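Local coordinates for protein lysine/ornithine decarboxylase (Vibrio vulnificus, PDB 2PLJ) that decarboxylates lysine and ornithine with a pyridoxal phosphate cofactor, probably yielding the diamines cadaverine and putrescine, at residues A[340-343]-A[344-347]; A[356-360]-A[361-365]. One frame throughout, in Å; residues are numbered along the deposited sequence. Where two conformers were deposited one is given.

Contact 1 of 2, residues A[340-343]-A[344-347]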
# COMPACT_ATOMS: atom_id res chain seq x y z
N LEU A 340 -16.34 -6.93 -10.92
CA LEU A 340 -17.13 -6.38 -9.80
C LEU A 340 -18.61 -6.62 -10.07
O LEU A 340 -19.07 -6.51 -11.21
CB LEU A 340 -16.87 -4.88 -9.63
CG LEU A 340 -15.43 -4.43 -9.31
CD1 LEU A 340 -15.30 -2.91 -9.45
CD2 LEU A 340 -14.98 -4.92 -7.94
N THR A 341 -19.35 -6.93 -9.01
CA THR A 341 -20.79 -7.09 -9.14
C THR A 341 -21.48 -6.60 -7.87
O THR A 341 -20.81 -6.15 -6.91
CB THR A 341 -21.16 -8.57 -9.54
OG1 THR A 341 -22.53 -8.64 -9.96
CG2 THR A 341 -20.88 -9.57 -8.41
N THR A 342 -22.80 -6.65 -7.88
CA THR A 342 -23.58 -6.27 -6.71
C THR A 342 -24.58 -7.38 -6.47
O THR A 342 -24.92 -8.11 -7.41
CB THR A 342 -24.33 -4.93 -6.95
OG1 THR A 342 -25.08 -5.02 -8.17
CG2 THR A 342 -23.32 -3.80 -7.05
N ILE A 343 -25.03 -7.52 -5.23
CA ILE A 343 -26.11 -8.48 -4.94
C ILE A 343 -27.38 -7.97 -5.61
O ILE A 343 -28.05 -8.73 -6.31
CB ILE A 343 -26.28 -8.75 -3.43
CG1 ILE A 343 -25.05 -9.52 -2.90
CG2 ILE A 343 -27.60 -9.54 -3.15
CD1 ILE A 343 -24.96 -9.58 -1.39
N LYS A 344 -27.66 -6.68 -5.43
CA LYS A 344 -28.80 -6.02 -6.09
C LYS A 344 -28.68 -6.11 -7.61
O LYS A 344 -27.64 -5.75 -8.17
CB LYS A 344 -28.91 -4.56 -5.67
CG LYS A 344 -29.40 -4.39 -4.26
CD LYS A 344 -30.41 -3.26 -4.15
CE LYS A 344 -31.00 -3.25 -2.76
NZ LYS A 344 -31.13 -1.87 -2.24
N GLN A 345 -29.72 -6.62 -8.25
CA GLN A 345 -29.74 -6.81 -9.70
C GLN A 345 -31.10 -6.40 -10.27
O GLN A 345 -32.11 -6.46 -9.57
CB GLN A 345 -29.45 -8.28 -10.05
CG GLN A 345 -28.00 -8.73 -9.77
CD GLN A 345 -27.00 -8.15 -10.76
OE1 GLN A 345 -27.26 -8.11 -11.97
NE2 GLN A 345 -25.85 -7.69 -10.25
N GLY A 346 -31.11 -5.96 -11.52
CA GLY A 346 -32.36 -5.61 -12.20
C GLY A 346 -32.78 -4.16 -12.04
O GLY A 346 -32.30 -3.44 -11.16
N GLY A 347 -33.68 -3.72 -12.91
CA GLY A 347 -34.05 -2.31 -12.94
C GLY A 347 -33.00 -1.45 -13.65
O GLY A 347 -32.11 -1.95 -14.31
O HOH W 1 -24.06 -5.23 -10.79
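Gln345 folds back over the chain that precedes it and returns its amide to Thr342. CB lies 4.0 Å from Ile343 O; with chi1 at -69° Gln345 CG passes 3.5 Å from the same carbonyl oxygen, and the bend at chi2 (-72°) then swings CD toward Thr342. At the tip, Gln345 NE2 donates to Thr342 O over 3.0 Å; the N-H points almost straight at the acceptor, which lies close to the amide plane, although the donor is tilted from the carbonyl plane. Glutamine suits the place because its reach and its N-H can serve a carbonyl three residues back.

Thr342 fastens the loop a second time. Its OG1 sits between the backbone N and the carbonyl carbon (chi1 53°), from where it donates to Lys344 O at 2.7 Å, in the carbonyl plane. A water donates to Thr342 OG1 and weakly accepts from Gln345 NE2, bridging the two side chains. Ile343 instead packs on helix 40-53, while the amine of Lys344 forms a salt bridge with Asp378. Two side-chain-to-backbone hydrogen bonds thus close the start of the loop joining strand 340-342 to strand 349-355 within the beta domain of this decarboxylase fold.

Contact 2 of 2, residues A[356-360]-A[361-365]. With P3T ((4-{[(4-aminobutyl)amino]methyl}-5-hydroxy-6-methylpyridin-3-yl)methyl dihydrogen phosphate), chain E.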
# COMPACT_ATOMS: atom_id res chain seq x y z
N GLY A 356 -13.18 4.33 -2.69
CA GLY A 356 -12.81 3.70 -1.43
C GLY A 356 -13.14 4.59 -0.23
O GLY A 356 -13.71 5.72 -0.39
N PRO A 357 -12.81 4.12 0.97
CA PRO A 357 -13.18 4.84 2.21
C PRO A 357 -12.28 6.01 2.60
O PRO A 357 -12.69 6.86 3.39
CB PRO A 357 -13.09 3.75 3.28
CG PRO A 357 -11.99 2.85 2.78
CD PRO A 357 -12.14 2.82 1.27
N THR A 358 -11.05 6.06 2.09
CA THR A 358 -10.14 7.13 2.53
C THR A 358 -10.44 8.51 1.98
O THR A 358 -11.19 8.65 1.01
CB THR A 358 -8.66 6.83 2.24
OG1 THR A 358 -8.40 6.98 0.84
CG2 THR A 358 -8.28 5.45 2.76
N CYS A 359 -9.85 9.53 2.59
CA CYS A 359 -10.13 10.92 2.16
C CYS A 359 -9.40 11.35 0.88
O CYS A 359 -9.53 12.49 0.40
CB CYS A 359 -9.88 11.95 3.27
SG CYS A 359 -11.30 12.03 4.45
N ASP A 360 -8.70 10.41 0.29
CA ASP A 360 -7.87 10.65 -0.85
C ASP A 360 -8.67 10.55 -2.14
O ASP A 360 -9.35 9.56 -2.39
CB ASP A 360 -6.77 9.60 -0.84
CG ASP A 360 -5.59 10.02 -1.63
OD1 ASP A 360 -5.76 10.74 -2.64
OD2 ASP A 360 -4.47 9.63 -1.21
N SER A 361 -8.58 11.58 -2.97
CA SER A 361 -9.23 11.53 -4.28
C SER A 361 -8.69 10.39 -5.18
O SER A 361 -9.39 9.91 -6.08
CB SER A 361 -9.16 12.90 -4.98
OG SER A 361 -7.80 13.28 -5.12
N VAL A 362 -7.47 9.92 -4.92
CA VAL A 362 -6.87 8.80 -5.67
C VAL A 362 -7.58 7.47 -5.33
O VAL A 362 -7.52 6.50 -6.10
CB VAL A 362 -5.33 8.63 -5.38
CG1 VAL A 362 -5.06 8.05 -3.98
CG2 VAL A 362 -4.69 7.70 -6.42
N ASP A 363 -8.25 7.44 -4.17
CA ASP A 363 -8.86 6.20 -3.71
C ASP A 363 -10.20 5.97 -4.43
O ASP A 363 -11.28 6.21 -3.88
CB ASP A 363 -9.03 6.22 -2.20
CG ASP A 363 -9.51 4.89 -1.65
OD1 ASP A 363 -9.72 3.93 -2.45
OD2 ASP A 363 -9.65 4.80 -0.40
N VAL A 364 -10.09 5.48 -5.66
CA VAL A 364 -11.25 5.16 -6.51
C VAL A 364 -11.01 3.78 -7.11
O VAL A 364 -9.92 3.52 -7.65
CB VAL A 364 -11.41 6.23 -7.59
CG1 VAL A 364 -12.46 5.81 -8.65
CG2 VAL A 364 -11.77 7.56 -6.92
N ILE A 365 -12.02 2.91 -7.00
CA ILE A 365 -11.91 1.52 -7.48
C ILE A 365 -12.41 1.36 -8.91
O ILE A 365 -11.86 0.56 -9.68
CB ILE A 365 -12.75 0.58 -6.57
CG1 ILE A 365 -12.25 0.62 -5.12
CG2 ILE A 365 -12.86 -0.82 -7.20
CD1 ILE A 365 -13.39 0.23 -4.12
OAE P3T E . -2.14 19.65 4.39
PAU P3T E . -2.31 18.34 3.50
OAF P3T E . -1.47 17.18 4.21
OAC P3T E . -2.01 18.54 2.01
OAP P3T E . -3.79 17.87 3.51
CAM P3T E . -4.39 17.44 4.83
CAS P3T E . -5.90 17.26 4.61
CAH P3T E . -6.71 18.18 5.29
NAO P3T E . -8.03 18.12 5.16
CAQ P3T E . -8.67 17.21 4.41
CAA P3T E . -10.22 17.20 4.30
CAR P3T E . -7.90 16.25 3.71
OAD P3T E . -8.52 15.34 2.96
CAT P3T E . -6.49 16.28 3.80
CAG P3T E . -5.74 15.28 3.11
NAN P3T E . -6.24 14.70 2.02
CAL P3T E . -5.61 13.61 1.20
CAK P3T E . -4.11 13.78 0.96
CAJ P3T E . -3.56 12.55 0.20
CAI P3T E . -2.07 12.74 -0.17
NAB P3T E . -1.59 11.62 -1.02
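Asp363 OD2 is gripped by two donors of one residue. Thr358 OG1 donates a hydrogen bond to Asp363 OD2 over 2.8 Å, received on the anti lone pair of OD2, and Thr358 N adds a bond of 3.1 Å on the anti side, tilted from the carboxylate plane. The carboxylate gets there because CG stands anti to the backbone N (chi1 -173°), pointing back across the loop. Its other oxygen, OD1, accepts from Ile324 N, so both ends of this buried group are held and its rotation is fixed; such donors would be expected to favour the ionised form. Gly356 suits the tight space beside it, with Asp363 OD1 only 3.3 Å from Gly356 CA, and Gly356 N closes the base of the loop by donating to Asp363 O at 2.9 Å.

At the far end a type I turn runs from Asp360 to Asp363, closed by Asp363 N to Asp360 O, 3.0 Å. Asp360 uses its carboxylate as well: OD1 takes Val362 N at 3.0 Å, met from above the carboxylate plane. This leaves Asp360 OD2 to accept from Tyr325 OH and to face the ligand, 3.4 Å from P3T CAJ on the aminobutyl chain. Cys359 CB lies 3.7 Å from P3T OAD, the ring hydroxyl oxygen.

Lys186 of the second subunit donates to the carbonyl oxygens of Thr358, Asp360 and Asp363, drawing the loop onto its partner. Hydrogen bonds to the ligand also come from that subunit, Ser217 and Tyr388 among its residues. An acidic, cysteine-bearing loop reaching across the dimer interface to the cofactor adduct is the hallmark of the shared active site of ornithine decarboxylase-like, fold type III enzymes.

Overall arrangement
The chain opens with strands of the beta domain, runs through the pyridoxal-binding beta/alpha barrel, and returns to the beta domain, where both contacts lie. Contact 1 comes first, turning the chain after strand 340-342 on its way to strand 349-355. That strand leads directly into contact 2, which closes the loop before strand 369-372. The two follow in series, neither nested nor crossed, with centres about 22 Å apart. They nevertheless touch: Leu340 CD1 of contact 1 packs 3.9 Å from Ile365 CG2 of contact 2. Through Ile343, contact 1 ties the beta domain to helix 40-53, while contact 2 carries the same domain to the second subunit and the ligand.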